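Type II restriction enzyme BsoBI (Geobacillus stearothermophilus, PDB 1DC1) recognises the double-stranded DNA sequence 5'-CYCGRG-3' as a homodimer and cleaves it after the first C, leaving 5'-phosphate ends. Local coordinates at residues F31-K35 against M130-A134; Y42-A46 against Y118-Q122; A145-L150 against C317-I321. All coordinates share one frame. Residues are numbered along the deposited sequence.

From the N terminus, helix 21-53 comes first. It gives F31-K35 to contact 1 and Y42-A46 to contact 2. The chain then runs through further helices to helix 110-152. Contact 2 closes the inner loop at Y118-Q122, and contact 1 closes the outer one at M130-A134, so contact 2 is nested inside contact 1. The centres of these two lie about 17 Å apart along the same helix pair, and both touch the second subunit. Contact 3 follows in series. After helix 110-152 the chain runs through the strands of the PD-(D/E)XK nuclease core, and helix 310-321 returns to close contact 3. Its centre is about 42 Å from that of contact 2.

Contact 1 (F31-K35 against M130-A134); sequences FALEK and MRNIA. With nucleotides of chain A; nucleotides of chain B.
This is a helix-helix packing contact beside the bound DNA, where helix 21-53 crosses helix 110-152 in a nuclease of the PD-(D/E)XK clan. Both segments are regular alpha-helix. The local axes approach to 10.9 Å at 123°. The nearest CA pairs are F31-A134 at 7.6 Å and K35-M130 at 6.6 Å. About 303 Å² is buried.

M130 has all three chi angles m, which folds the side chain back under F31. Its CE lies over one face of the F31 ring, 4.1 Å from the centroid and 13° off the normal, a CH-pi contact. The SD is oblique at 5.5 Å from the centroid, a Met-aromatic contact. SD also lies 3.7 Å from K35 CA, and M130 CE lies 3.6 Å from E34 CG. F31 is chi1 t and reaches M130 CB with CZ at 3.6 Å and A134 CB with CE1 at 4.0 Å. I133 CG2 meets E34 OE2 at 3.9 Å; E34 is salt-bridged to R38.

The packing sets F31 and helix 110-152 against the DNA; A32 and K35 also pack on I78 and G77 of the second subunit. The opposite F31 face packs on the DNA, with CZ 3.6 Å from C5' of DG8 of chain A. The CA-to-CB bond of R131, a DNA-interaction site, points away from F31-K35, and R131 NH2 hydrogen-bonds a DNA sugar. N132 pairs with the minor-groove edge of a guanine, consistent with a part in sequence recognition: ND2 hydrogen-bonds N3 of DG10 of chain B, and N2 of that base hydrogen-bonds N132 OD1, each at 2.9 Å.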
loop_
_atom_site.group_PDB
_atom_site.type_symbol
_atom_site.label_atom_id
_atom_site.label_comp_id
_atom_site.label_asym_id
_atom_site.label_seq_id
_atom_site.Cartn_x
_atom_site.Cartn_y
_atom_site.Cartn_z
ATOM N N PHE D 31 -9.604 -12.994 -6.801
ATOM C CA PHE D 31 -9.239 -11.594 -7.075
ATOM C C PHE D 31 -9.139 -11.357 -8.598
ATOM O O PHE D 31 -9.665 -10.343 -9.123
ATOM C CB PHE D 31 -7.896 -11.250 -6.389
ATOM C CG PHE D 31 -7.580 -9.747 -6.336
ATOM C CD1 PHE D 31 -8.054 -8.946 -5.312
ATOM C CD2 PHE D 31 -6.827 -9.143 -7.330
ATOM C CE1 PHE D 31 -7.776 -7.538 -5.274
ATOM C CE2 PHE D 31 -6.542 -7.724 -7.300
ATOM C CZ PHE D 31 -7.027 -6.937 -6.258
ATOM N N ALA D 32 -8.507 -12.314 -9.292
ATOM C CA ALA D 32 -8.331 -12.252 -10.736
ATOM C C ALA D 32 -9.677 -12.330 -11.448
ATOM O O ALA D 32 -9.909 -11.639 -12.441
ATOM C CB ALA D 32 -7.397 -13.394 -11.223
ATOM N N LEU D 33 -10.573 -13.168 -10.949
ATOM C CA LEU D 33 -11.886 -13.265 -11.573
ATOM C C LEU D 33 -12.637 -11.962 -11.477
ATOM O O LEU D 33 -13.308 -11.539 -12.425
ATOM C CB LEU D 33 -12.723 -14.369 -10.916
ATOM C CG LEU D 33 -12.578 -15.714 -11.660
ATOM C CD1 LEU D 33 -11.172 -15.875 -12.327
ATOM C CD2 LEU D 33 -12.838 -16.833 -10.640
ATOM N N GLU D 34 -12.528 -11.318 -10.321
ATOM C CA GLU D 34 -13.233 -10.050 -10.123
ATOM C C GLU D 34 -12.585 -8.956 -10.975
ATOM O O GLU D 34 -13.278 -8.135 -11.564
ATOM C CB GLU D 34 -13.220 -9.706 -8.638
ATOM C CG GLU D 34 -13.857 -8.387 -8.248
ATOM C CD GLU D 34 -15.351 -8.369 -8.467
ATOM O OE1 GLU D 34 -15.940 -9.436 -8.684
ATOM O OE2 GLU D 34 -15.917 -7.261 -8.416
ATOM N N LYS D 35 -11.255 -8.954 -11.033
ATOM C CA LYS D 35 -10.501 -8.014 -11.861
ATOM C C LYS D 35 -10.965 -8.114 -13.306
ATOM O O LYS D 35 -11.188 -7.091 -13.942
ATOM C CB LYS D 35 -8.999 -8.307 -11.771
ATOM C CG LYS D 35 -8.157 -7.211 -12.318
ATOM C CD LYS D 35 -6.703 -7.388 -11.880
ATOM C CE LYS D 35 -5.839 -8.131 -12.899
ATOM N NZ LYS D 35 -4.366 -7.884 -12.724
ATOM N N MET D 130 -9.718 -2.056 -7.625
ATOM C CA MET D 130 -9.725 -3.446 -7.160
ATOM C C MET D 130 -9.333 -3.550 -5.665
ATOM O O MET D 130 -9.898 -4.345 -4.933
ATOM C CB MET D 130 -8.773 -4.270 -8.028
ATOM C CG MET D 130 -9.346 -4.717 -9.379
ATOM S SD MET D 130 -10.984 -5.501 -9.193
ATOM C CE MET D 130 -10.657 -6.799 -8.068
ATOM N N ARG D 131 -8.346 -2.773 -5.211
ATOM C CA ARG D 131 -7.933 -2.804 -3.793
ATOM C C ARG D 131 -9.125 -2.371 -2.901
ATOM O O ARG D 131 -9.389 -2.972 -1.884
ATOM C CB ARG D 131 -6.666 -1.912 -3.613
ATOM C CG ARG D 131 -5.405 -2.560 -4.341
ATOM C CD ARG D 131 -4.185 -1.602 -4.384
ATOM N NE ARG D 131 -2.907 -2.212 -4.816
ATOM C CZ ARG D 131 -2.705 -2.724 -6.031
ATOM N NH1 ARG D 131 -3.669 -2.718 -6.918
ATOM N NH2 ARG D 131 -1.518 -3.139 -6.405
ATOM N N ASN D 132 -9.891 -1.377 -3.342
ATOM C CA ASN D 132 -11.062 -0.904 -2.613
ATOM C C ASN D 132 -12.155 -1.978 -2.677
ATOM O O ASN D 132 -12.844 -2.222 -1.687
ATOM C CB ASN D 132 -11.567 0.436 -3.209
ATOM C CG ASN D 132 -10.732 1.638 -2.745
ATOM O OD1 ASN D 132 -10.926 2.139 -1.647
ATOM N ND2 ASN D 132 -9.797 2.078 -3.573
ATOM N N ILE D 133 -12.305 -2.635 -3.829
ATOM C CA ILE D 133 -13.305 -3.693 -3.967
ATOM C C ILE D 133 -13.031 -4.848 -2.982
ATOM O O ILE D 133 -13.942 -5.327 -2.307
ATOM C CB ILE D 133 -13.333 -4.203 -5.401
ATOM C CG1 ILE D 133 -14.103 -3.200 -6.274
ATOM C CG2 ILE D 133 -13.994 -5.556 -5.427
ATOM C CD1 ILE D 133 -13.990 -3.404 -7.777
ATOM N N ALA D 134 -11.778 -5.281 -2.912
ATOM C CA ALA D 134 -11.376 -6.327 -1.997
ATOM C C ALA D 134 -11.767 -5.954 -0.571
ATOM O O ALA D 134 -12.220 -6.807 0.200
ATOM C CB ALA D 134 -9.915 -6.517 -2.059
ATOM P P DG A 8 -4.620 -7.670 -1.250
ATOM O OP1 DG A 8 -5.748 -8.549 -1.509
ATOM O OP2 DG A 8 -3.726 -7.940 -0.116
ATOM O "O5'" DG A 8 -3.778 -7.694 -2.607
ATOM C "C5'" DG A 8 -4.344 -7.202 -3.868
ATOM C "C4'" DG A 8 -3.259 -6.546 -4.693
ATOM O "O4'" DG A 8 -2.786 -5.386 -3.968
ATOM C "C3'" DG A 8 -2.034 -7.448 -4.925
ATOM O "O3'" DG A 8 -1.393 -7.101 -6.168
ATOM C "C2'" DG A 8 -1.089 -7.005 -3.818
ATOM C "C1'" DG A 8 -1.393 -5.495 -3.734
ATOM N N9 DG A 8 -1.070 -4.864 -2.452
ATOM C C8 DG A 8 -1.324 -5.386 -1.199
ATOM N N7 DG A 8 -0.863 -4.639 -0.228
ATOM C C5 DG A 8 -0.288 -3.542 -0.868
ATOM C C6 DG A 8 0.413 -2.394 -0.328
ATOM O O6 DG A 8 0.657 -2.133 0.843
ATOM N N1 DG A 8 0.855 -1.531 -1.329
ATOM C C2 DG A 8 0.668 -1.733 -2.684
ATOM N N2 DG A 8 1.138 -0.791 -3.510
ATOM N N3 DG A 8 0.043 -2.801 -3.201
ATOM C C4 DG A 8 -0.413 -3.656 -2.244
ATOM P P DC A 7 -8.422 -4.037 3.088
ATOM O OP1 DC A 7 -9.203 -5.283 3.178
ATOM O OP2 DC A 7 -7.601 -3.591 4.252
ATOM O "O5'" DC A 7 -7.429 -4.142 1.859
ATOM C "C5'" DC A 7 -7.894 -4.518 0.544
ATOM C "C4'" DC A 7 -6.735 -4.541 -0.429
ATOM O "O4'" DC A 7 -6.116 -3.225 -0.575
ATOM C "C3'" DC A 7 -5.609 -5.524 -0.073
ATOM O "O3'" DC A 7 -5.159 -6.152 -1.252
ATOM C "C2'" DC A 7 -4.483 -4.619 0.374
ATOM C "C1'" DC A 7 -4.707 -3.354 -0.436
ATOM N N1 DC A 7 -4.166 -2.160 0.243
ATOM C C2 DC A 7 -3.273 -1.310 -0.467
ATOM O O2 DC A 7 -3.140 -1.458 -1.707
ATOM N N3 DC A 7 -2.603 -0.334 0.211
ATOM C C4 DC A 7 -2.855 -0.139 1.515
ATOM N N4 DC A 7 -2.164 0.811 2.154
ATOM C C5 DC A 7 -3.839 -0.923 2.229
ATOM C C6 DC A 7 -4.457 -1.903 1.562
ATOM P P DG B 10 -6.116 7.079 -9.838
ATOM O OP1 DG B 10 -6.392 7.630 -11.192
ATOM O OP2 DG B 10 -5.880 8.005 -8.708
ATOM O "O5'" DG B 10 -7.233 5.993 -9.522
ATOM C "C5'" DG B 10 -8.384 6.290 -8.759
ATOM C "C4'" DG B 10 -8.831 5.045 -8.023
ATOM O "O4'" DG B 10 -7.752 4.564 -7.200
ATOM C "C3'" DG B 10 -9.967 5.352 -7.058
ATOM O "O3'" DG B 10 -11.188 5.033 -7.672
ATOM C "C2'" DG B 10 -9.726 4.441 -5.876
ATOM C "C1'" DG B 10 -8.213 4.306 -5.870
ATOM N N9 DG B 10 -7.535 5.233 -4.975
ATOM C C8 DG B 10 -6.630 6.208 -5.339
ATOM N N7 DG B 10 -6.102 6.820 -4.316
ATOM C C5 DG B 10 -6.715 6.230 -3.210
ATOM C C6 DG B 10 -6.529 6.472 -1.793
ATOM O O6 DG B 10 -5.810 7.312 -1.243
ATOM N N1 DG B 10 -7.324 5.616 -1.012
ATOM C C2 DG B 10 -8.240 4.706 -1.521
ATOM N N2 DG B 10 -8.970 4.005 -0.598
ATOM N N3 DG B 10 -8.438 4.499 -2.834
ATOM C C4 DG B 10 -7.630 5.274 -3.606
#

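Contact 2 (Y42-A46 against Y118-Q122); sequences YIERA and YLLFQ
Apolar packing centres on L119, chi1 m and chi2 t. Its CD2 lies 3.6 Å from A46 CB, 3.9 Å from I43 CD1 and 4.1 Å from the carbonyl O of Y42. Y118, chi1 t, lays its ring beside A46, with CE2 3.9 Å from A46 CA and 4.1 Å from A46 CB.

Alpha-helices 21-53 and 110-152 run roughly antiparallel here, a helical pair at the dimer interface. Their local axes are 10.5 Å apart at 154°, with 306 Å² buried. CA pairs are Y42-Q122 at 7.5 Å and A46-L119 at 6.8 Å. L120 of the second subunit packs on Y42 and I43.

The polar side chains meet mainly by packing and through one water. Y42, chi1 m, and Q122, chi1 m and chi2 m, pack with Q122 NE2 at the ring edge, 3.4 Å from Y42 CD2. Y118 OH packs on R45 CB at 3.7 Å. Water 1 bridges the helices, accepting from R45 NE at 3.1 Å and hydrogen-bonding Y118 OH at 2.9 Å.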
loop_
_atom_site.group_PDB
_atom_site.type_symbol
_atom_site.label_atom_id
_atom_site.label_comp_id
_atom_site.label_asym_id
_atom_site.label_seq_id
_atom_site.Cartn_x
_atom_site.Cartn_y
_atom_site.Cartn_z
ATOM N N TYR D 42 -13.123 -0.456 -18.661
ATOM C CA TYR D 42 -11.863 0.245 -18.983
ATOM C C TYR D 42 -11.506 0.064 -20.446
ATOM O O TYR D 42 -11.117 1.029 -21.131
ATOM C CB TYR D 42 -10.705 -0.240 -18.112
ATOM C CG TYR D 42 -10.871 0.187 -16.685
ATOM C CD1 TYR D 42 -11.726 -0.520 -15.842
ATOM C CD2 TYR D 42 -10.200 1.307 -16.182
ATOM C CE1 TYR D 42 -11.922 -0.143 -14.543
ATOM C CE2 TYR D 42 -10.384 1.717 -14.846
ATOM C CZ TYR D 42 -11.250 0.970 -14.046
ATOM O OH TYR D 42 -11.421 1.264 -12.727
ATOM N N ILE D 43 -11.635 -1.167 -20.927
ATOM C CA ILE D 43 -11.338 -1.448 -22.328
ATOM C C ILE D 43 -12.346 -0.739 -23.252
ATOM O O ILE D 43 -11.977 -0.190 -24.303
ATOM C CB ILE D 43 -11.342 -2.974 -22.618
ATOM C CG1 ILE D 43 -10.334 -3.698 -21.702
ATOM C CG2 ILE D 43 -11.064 -3.221 -24.148
ATOM C CD1 ILE D 43 -8.871 -3.238 -21.856
ATOM N N GLU D 44 -13.617 -0.725 -22.863
ATOM C CA GLU D 44 -14.621 -0.067 -23.691
ATOM C C GLU D 44 -14.378 1.446 -23.714
ATOM O O GLU D 44 -14.554 2.058 -24.773
ATOM C CB GLU D 44 -16.048 -0.387 -23.224
ATOM C CG GLU D 44 -17.046 -0.048 -24.339
ATOM C CD GLU D 44 -18.508 -0.325 -23.994
ATOM O OE1 GLU D 44 -18.781 -0.810 -22.869
ATOM O OE2 GLU D 44 -19.383 -0.071 -24.861
ATOM N N ARG D 45 -13.973 2.051 -22.586
ATOM C CA ARG D 45 -13.666 3.486 -22.607
ATOM C C ARG D 45 -12.470 3.758 -23.561
ATOM O O ARG D 45 -12.449 4.790 -24.236
ATOM C CB ARG D 45 -13.375 4.021 -21.191
ATOM C CG ARG D 45 -14.663 4.229 -20.350
ATOM C CD ARG D 45 -14.374 4.912 -18.979
ATOM N NE ARG D 45 -13.659 4.038 -18.034
ATOM C CZ ARG D 45 -14.261 3.235 -17.162
ATOM N NH1 ARG D 45 -15.587 3.192 -17.104
ATOM N NH2 ARG D 45 -13.542 2.455 -16.384
ATOM N N ALA D 46 -11.499 2.839 -23.622
ATOM C CA ALA D 46 -10.362 2.965 -24.520
ATOM C C ALA D 46 -10.874 2.853 -25.978
ATOM O O ALA D 46 -10.445 3.625 -26.829
ATOM C CB ALA D 46 -9.304 1.911 -24.207
ATOM N N TYR D 118 -2.977 5.631 -22.655
ATOM C CA TYR D 118 -4.163 5.845 -21.845
ATOM C C TYR D 118 -4.471 4.536 -21.014
ATOM O O TYR D 118 -4.751 4.613 -19.819
ATOM C CB TYR D 118 -5.308 6.239 -22.784
ATOM C CG TYR D 118 -6.627 6.204 -22.118
ATOM C CD1 TYR D 118 -7.045 7.263 -21.321
ATOM C CD2 TYR D 118 -7.470 5.080 -22.260
ATOM C CE1 TYR D 118 -8.292 7.210 -20.677
ATOM C CE2 TYR D 118 -8.692 5.030 -21.634
ATOM C CZ TYR D 118 -9.103 6.083 -20.856
ATOM O OH TYR D 118 -10.355 6.032 -20.305
ATOM N N LEU D 119 -4.357 3.356 -21.641
ATOM C CA LEU D 119 -4.615 2.063 -20.976
ATOM C C LEU D 119 -3.522 1.703 -19.965
ATOM O O LEU D 119 -3.795 1.236 -18.860
ATOM C CB LEU D 119 -4.740 0.926 -22.022
ATOM C CG LEU D 119 -6.075 0.844 -22.803
ATOM C CD1 LEU D 119 -5.897 0.033 -24.115
ATOM C CD2 LEU D 119 -7.154 0.222 -21.892
ATOM N N LEU D 120 -2.278 1.873 -20.371
ATOM C CA LEU D 120 -1.185 1.601 -19.481
ATOM C C LEU D 120 -1.358 2.370 -18.149
ATOM O O LEU D 120 -1.175 1.782 -17.092
ATOM C CB LEU D 120 0.138 2.016 -20.138
ATOM C CG LEU D 120 1.374 1.776 -19.260
ATOM C CD1 LEU D 120 1.521 0.238 -19.136
ATOM C CD2 LEU D 120 2.640 2.483 -19.849
ATOM N N PHE D 121 -1.654 3.679 -18.202
ATOM C CA PHE D 121 -1.824 4.446 -16.959
ATOM C C PHE D 121 -3.172 4.131 -16.269
ATOM O O PHE D 121 -3.246 4.079 -15.043
ATOM C CB PHE D 121 -1.641 5.966 -17.218
ATOM C CG PHE D 121 -0.238 6.344 -17.683
ATOM C CD1 PHE D 121 0.887 5.793 -17.079
ATOM C CD2 PHE D 121 -0.060 7.136 -18.780
ATOM C CE1 PHE D 121 2.166 6.020 -17.589
ATOM C CE2 PHE D 121 1.202 7.367 -19.290
ATOM C CZ PHE D 121 2.314 6.813 -18.708
ATOM N N GLN D 122 -4.224 3.878 -17.045
ATOM C CA GLN D 122 -5.539 3.520 -16.478
ATOM C C GLN D 122 -5.436 2.161 -15.721
ATOM O O GLN D 122 -6.220 1.875 -14.840
ATOM C CB GLN D 122 -6.591 3.435 -17.593
ATOM C CG GLN D 122 -7.170 4.797 -17.964
ATOM C CD GLN D 122 -8.158 5.332 -16.921
ATOM O OE1 GLN D 122 -8.005 6.437 -16.385
ATOM N NE2 GLN D 122 -9.179 4.549 -16.633
HETATM O O HOH W 1 -10.664 3.607 -18.695
#

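Contact 3 (A145-L150 against C317-I321); sequences AIISAL and CRWII
A145-L150, near the C-terminal end of helix 110-152, packs on C317-I321, the last residues of helix 310-321. Both are regular alpha-helix, with I321 N to C317 O at 3.0 Å. The local axes come within 9.2 Å and cross at -68°. The side chains that meet are apolar apart from the C317 thiol, and the contact buries 311 Å².

A145 opens it, with CB 3.6 Å from C317 SG. I146 follows, its CA 5.5 Å from that of C317. Its CG1 lies 3.8 Å from C317 SG, with the thiol in the chi1 m rotamer. Its CD1 meets I320 CG2 at 3.9 Å. The I146 carbonyl O also touches I321 CD1, at 3.7 Å. A149 points toward the partner helix; its CA is 6.1 Å from that of R318. Its small CB allows a close approach, 3.4 Å from I321 CD1. L150, chi1 m and chi2 t, ends the row with CD2 3.8 Å from I321 CG2 and its CA 7.5 Å from that of I321.

The helix pair sits against the main mixed sheet of the PD-(D/E)XK nuclease fold. I147 and L150 pack on strands 157-161 and 184-191, and I320 packs on I278 of strand 276-281. The I321 carbonyl O accepts a hydrogen bond from W189 NE1, tying the end of helix 310-321 to strand 184-191.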
loop_
_atom_site.group_PDB
_atom_site.type_symbol
_atom_site.label_atom_id
_atom_site.label_comp_id
_atom_site.label_asym_id
_atom_site.label_seq_id
_atom_site.Cartn_x
_atom_site.Cartn_y
_atom_site.Cartn_z
ATOM N N ALA D 145 -21.601 -13.296 7.928
ATOM C CA ALA D 145 -21.382 -14.185 9.085
ATOM C C ALA D 145 -22.190 -13.714 10.337
ATOM O O ALA D 145 -22.751 -14.520 11.069
ATOM C CB ALA D 145 -19.893 -14.270 9.399
ATOM N N ILE D 146 -22.258 -12.402 10.540
ATOM C CA ILE D 146 -22.981 -11.788 11.640
ATOM C C ILE D 146 -24.489 -12.012 11.476
ATOM O O ILE D 146 -25.126 -12.498 12.401
ATOM C CB ILE D 146 -22.701 -10.247 11.699
ATOM C CG1 ILE D 146 -21.202 -9.989 12.052
ATOM C CG2 ILE D 146 -23.757 -9.546 12.661
ATOM C CD1 ILE D 146 -20.960 -9.589 13.460
ATOM N N ILE D 147 -25.064 -11.653 10.329
ATOM C CA ILE D 147 -26.509 -11.865 10.135
ATOM C C ILE D 147 -26.897 -13.347 10.120
ATOM O O ILE D 147 -27.940 -13.707 10.638
ATOM C CB ILE D 147 -27.086 -11.046 8.904
ATOM C CG1 ILE D 147 -26.575 -11.529 7.556
ATOM C CG2 ILE D 147 -26.721 -9.555 9.109
ATOM C CD1 ILE D 147 -27.047 -10.618 6.443
ATOM N N SER D 148 -26.049 -14.222 9.587
ATOM C CA SER D 148 -26.374 -15.644 9.654
ATOM C C SER D 148 -26.362 -16.120 11.100
ATOM O O SER D 148 -27.225 -16.903 11.493
ATOM C CB SER D 148 -25.409 -16.467 8.831
ATOM O OG SER D 148 -25.882 -16.404 7.509
ATOM N N ALA D 149 -25.402 -15.661 11.893
ATOM C CA ALA D 149 -25.372 -16.024 13.299
ATOM C C ALA D 149 -26.676 -15.572 14.008
ATOM O O ALA D 149 -27.214 -16.305 14.838
ATOM C CB ALA D 149 -24.172 -15.396 13.987
ATOM N N LEU D 150 -27.182 -14.374 13.694
ATOM C CA LEU D 150 -28.432 -13.853 14.304
ATOM C C LEU D 150 -29.594 -14.709 13.807
ATOM O O LEU D 150 -30.454 -15.113 14.610
ATOM C CB LEU D 150 -28.715 -12.363 13.939
ATOM C CG LEU D 150 -27.727 -11.340 14.549
ATOM C CD1 LEU D 150 -27.782 -9.981 13.906
ATOM C CD2 LEU D 150 -28.063 -11.221 15.991
ATOM N N CYS D 317 -18.009 -14.214 15.550
ATOM C CA CYS D 317 -19.307 -13.551 15.325
ATOM C C CYS D 317 -20.351 -13.916 16.389
ATOM O O CYS D 317 -21.111 -13.077 16.845
ATOM C CB CYS D 317 -19.839 -13.902 13.927
ATOM S SG CYS D 317 -18.964 -12.978 12.667
ATOM N N ARG D 318 -20.393 -15.177 16.785
ATOM C CA ARG D 318 -21.322 -15.590 17.828
ATOM C C ARG D 318 -20.925 -14.874 19.128
ATOM O O ARG D 318 -21.777 -14.388 19.865
ATOM C CB ARG D 318 -21.278 -17.111 17.928
ATOM C CG ARG D 318 -21.831 -17.683 19.185
ATOM C CD ARG D 318 -22.041 -19.191 19.044
ATOM N NE ARG D 318 -23.143 -19.636 19.904
ATOM C CZ ARG D 318 -23.063 -20.601 20.821
ATOM N NH1 ARG D 318 -21.920 -21.258 21.024
ATOM N NH2 ARG D 318 -24.146 -20.917 21.528
ATOM N N TRP D 319 -19.626 -14.774 19.380
ATOM C CA TRP D 319 -19.144 -14.076 20.542
ATOM C C TRP D 319 -19.533 -12.578 20.467
ATOM O O TRP D 319 -19.970 -11.997 21.477
ATOM C CB TRP D 319 -17.630 -14.226 20.611
ATOM C CG TRP D 319 -16.986 -13.294 21.611
ATOM C CD1 TRP D 319 -16.990 -13.415 22.976
ATOM C CD2 TRP D 319 -16.253 -12.104 21.321
ATOM N NE1 TRP D 319 -16.309 -12.383 23.549
ATOM C CE2 TRP D 319 -15.839 -11.560 22.559
ATOM C CE3 TRP D 319 -15.905 -11.441 20.131
ATOM C CZ2 TRP D 319 -15.092 -10.386 22.646
ATOM C CZ3 TRP D 319 -15.161 -10.271 20.219
ATOM C CH2 TRP D 319 -14.763 -9.757 21.465
ATOM N N ILE D 320 -19.369 -11.956 19.285
ATOM C CA ILE D 320 -19.679 -10.538 19.128
ATOM C C ILE D 320 -21.128 -10.221 19.445
ATOM O O ILE D 320 -21.431 -9.233 20.105
ATOM C CB ILE D 320 -19.369 -10.049 17.691
ATOM C CG1 ILE D 320 -17.937 -9.535 17.661
ATOM C CG2 ILE D 320 -20.320 -8.887 17.269
ATOM C CD1 ILE D 320 -17.418 -9.305 16.272
ATOM N N ILE D 321 -22.011 -11.078 18.958
ATOM C CA ILE D 321 -23.437 -10.918 19.137
ATOM C C ILE D 321 -23.847 -11.016 20.618
ATOM O O ILE D 321 -24.850 -10.426 21.048
ATOM C CB ILE D 321 -24.193 -11.988 18.251
ATOM C CG1 ILE D 321 -24.239 -11.519 16.793
ATOM C CG2 ILE D 321 -25.586 -12.200 18.735
ATOM C CD1 ILE D 321 -24.044 -12.628 15.888
#